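Local coordinates for protein neuraminidase (Bacteroides thetaiotaomicron, PDB 5MUL) that is a beta-propeller glycoside hydrolase that binds glucuronic acid and probably acts as a rhamnosidase on glucuronate-containing glycans, at residues G135-N140 / S160-R165. Residues are numbered along the deposited sequence; the frame is centred on the assembly and turned at random.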
ATOM      1  N   GLY A 135      -2.951  24.020   2.841  1.00 18.37           N
ATOM      2  CA  GLY A 135      -3.798  24.804   3.731  1.00 18.61           C
ATOM      3  C   GLY A 135      -5.283  24.751   3.451  1.00 20.54           C
ATOM      4  O   GLY A 135      -6.035  25.591   3.997  1.00 23.83           O
ATOM      5  N   VAL A 136      -5.741  23.821   2.622  1.00 18.22           N
ATOM      6  CA  VAL A 136      -7.139  23.717   2.232  1.00 20.22           C
ATOM      7  C   VAL A 136      -7.548  22.273   2.446  1.00 19.66           C
ATOM      8  O   VAL A 136      -6.814  21.347   2.034  1.00 19.02           O
ATOM      9  CB  VAL A 136      -7.356  24.135   0.749  1.00 20.73           C
ATOM     10  CG1 VAL A 136      -8.809  23.938   0.314  1.00 22.05           C
ATOM     11  CG2 VAL A 136      -6.903  25.568   0.532  1.00 23.52           C
ATOM     12  N   ASP A 137      -8.687  22.066   3.090  1.00 19.29           N
ATOM     13  CA  ASP A 137      -9.210  20.744   3.334  1.00 19.54           C
ATOM     14  C   ASP A 137      -8.217  19.868   4.123  1.00 19.40           C
ATOM     15  O   ASP A 137      -7.991  18.690   3.795  1.00 18.73           O
ATOM     16  CB  ASP A 137      -9.606  20.055   2.015  1.00 20.60           C
ATOM     17  CG  ASP A 137     -10.497  18.852   2.236  1.00 22.87           C
ATOM     18  OD1 ASP A 137     -11.030  18.703   3.353  1.00 25.21           O
ATOM     19  OD2 ASP A 137     -10.669  18.052   1.299  1.00 23.51           O
ATOM     20  N   GLU A 138      -7.617  20.440   5.161  1.00 17.83           N
ATOM     21  CA  GLU A 138      -6.637  19.732   5.986  1.00 16.73           C
ATOM     22  C   GLU A 138      -7.083  19.550   7.428  1.00 16.83           C
ATOM     23  O   GLU A 138      -6.264  19.263   8.283  1.00 17.44           O
ATOM     24  CB  GLU A 138      -5.273  20.393   5.870  1.00 16.60           C
ATOM     25  CG  GLU A 138      -4.694  20.159   4.475  1.00 16.89           C
ATOM     26  CD  GLU A 138      -3.451  20.928   4.120  1.00 17.37           C
ATOM     27  OE1 GLU A 138      -2.913  21.717   4.930  1.00 18.57           O
ATOM     28  OE2 GLU A 138      -2.957  20.730   2.986  1.00 17.53           O
ATOM     29  N   GLY A 139      -8.387  19.626   7.671  1.00 17.22           N
ATOM     30  CA  GLY A 139      -8.946  19.466   9.005  1.00 17.90           C
ATOM     31  C   GLY A 139      -9.463  18.107   9.425  1.00 18.80           C
ATOM     32  O   GLY A 139      -9.684  17.886  10.631  1.00 20.44           O
ATOM     33  N   ASN A 140      -9.684  17.181   8.469  1.00 17.99           N
ATOM     34  CA  ASN A 140     -10.226  15.843   8.780  0.50 18.93           C
ATOM     35  C   ASN A 140      -9.539  14.810   7.907  1.00 17.99           C
ATOM     36  O   ASN A 140     -10.096  14.239   6.958  1.00 18.58           O
ATOM     37  CB  ASN A 140     -11.759  15.752   8.667  0.50 20.72           C
ATOM     38  CG  ASN A 140     -12.322  14.466   9.275  0.50 21.42           C
ATOM     39  OD1 ASN A 140     -11.734  13.378   9.153  0.50 25.94           O
ATOM     40  ND2 ASN A 140     -13.483  14.582   9.915  0.50 24.31           N
ATOM     41  N   SER A 160     -10.068  12.415   3.065  1.00 12.33           N
ATOM     42  CA  SER A 160     -10.640  13.599   3.711  1.00 12.99           C
ATOM     43  C   SER A 160     -12.070  13.315   4.154  1.00 12.64           C
ATOM     44  O   SER A 160     -12.877  12.812   3.380  1.00 12.85           O
ATOM     45  CB  SER A 160     -10.659  14.791   2.780  1.00 13.67           C
ATOM     46  OG  SER A 160     -11.229  15.884   3.477  1.00 16.07           O
ATOM     47  N   GLY A 161     -12.336  13.712   5.396  1.00 13.46           N
ATOM     48  CA  GLY A 161     -13.689  13.632   5.979  1.00 13.53           C
ATOM     49  C   GLY A 161     -14.403  14.967   6.014  1.00 14.47           C
ATOM     50  O   GLY A 161     -15.463  15.070   6.663  1.00 15.07           O
ATOM     51  N   SER A 162     -13.923  15.988   5.319  1.00 14.69           N
ATOM     52  CA  SER A 162     -14.526  17.304   5.527  1.00 15.95           C
ATOM     53  C   SER A 162     -15.912  17.431   4.915  1.00 16.40           C
ATOM     54  O   SER A 162     -16.615  18.402   5.206  1.00 16.04           O
ATOM     55  CB  SER A 162     -13.627  18.409   5.020  1.00 17.95           C
ATOM     56  OG  SER A 162     -13.546  18.297   3.646  1.00 19.69           O
ATOM     57  N   SER A 163     -16.338  16.490   4.088  1.00 13.55           N
ATOM     58  CA  SER A 163     -17.707  16.489   3.580  1.00 14.55           C
ATOM     59  C   SER A 163     -18.663  15.769   4.468  1.00 14.69           C
ATOM     60  O   SER A 163     -19.875  15.866   4.218  1.00 16.48           O
ATOM     61  CB  SER A 163     -17.799  15.874   2.202  1.00 15.07           C
ATOM     62  OG  SER A 163     -17.601  14.454   2.259  1.00 16.23           O
ATOM     63  N   GLY A 164     -18.152  15.037   5.439  1.00 13.32           N
ATOM     64  CA  GLY A 164     -18.931  14.081   6.237  1.00 14.12           C
ATOM     65  C   GLY A 164     -18.729  12.611   5.889  1.00 14.07           C
ATOM     66  O   GLY A 164     -19.092  11.725   6.662  1.00 14.08           O
ATOM     67  N   ARG A 165     -18.120  12.367   4.711  1.00 14.27           N
ATOM     68  CA  ARG A 165     -17.815  11.046   4.234  1.00 14.64           C
ATOM     69  C   ARG A 165     -16.428  11.076   3.623  1.00 14.91           C
ATOM     70  O   ARG A 165     -15.993  12.108   3.108  1.00 16.42           O
ATOM     71  CB  ARG A 165     -18.819  10.604   3.156  1.00 16.04           C
ATOM     72  CG  ARG A 165     -20.275  10.520   3.636  1.00 18.63           C
ATOM     73  CD  ARG A 165     -21.216  10.158   2.492  1.00 22.38           C
ATOM     74  NE  ARG A 165     -20.944   8.805   2.013  1.00 26.48           N
ATOM     75  CZ  ARG A 165     -21.693   7.709   2.196  1.00 30.68           C
ATOM     76  NH1 ARG A 165     -22.839   7.728   2.847  1.00 32.50           N
ATOM     77  NH2 ARG A 165     -21.292   6.549   1.689  1.00 33.20           N
TER
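Asp137 OD1 is gripped by two serine hydroxyls, one from each side of the carboxylate plane. The contact lies at the edge of one blade of the beta-propeller, at its surface and away from the glucuronate pocket, where the incoming connection 135-140, which leads into strand 141-142, meets the hairpin loop; segment 160-165 runs from the end of strand 154-160 through the connection to its antiparallel neighbour 167-174. Ser162 OG donates to Asp137 OD1 at 2.6 Å from above the plane, 41° out of it, while Ser160 OG donates at 2.8 Å over the opposite face, on the syn side and 29° out. Two donors on one oxygen would be expected to steady the carboxylate, and they may help to keep it ionised. Asp137 gets there with CG anti to the backbone N (chi1 -164°), which carries the carboxylate across to the serines, and its side chain also rests on Val169 of strand 167-174. Ser160 works twice, since its OG takes the N-H of Ser162 as well, 3.3 Å from Ser162 N; this is an ST turn, which runs into the type I beta turn from Gly161 to Gly164. One backbone bond also ties the loops: Gly161 N donates to Asn140 O over 2.8 Å. That carbonyl oxygen is approached in its own plane, and it also takes a CA-H...O contact from Ser160 CA at 3.4 Å.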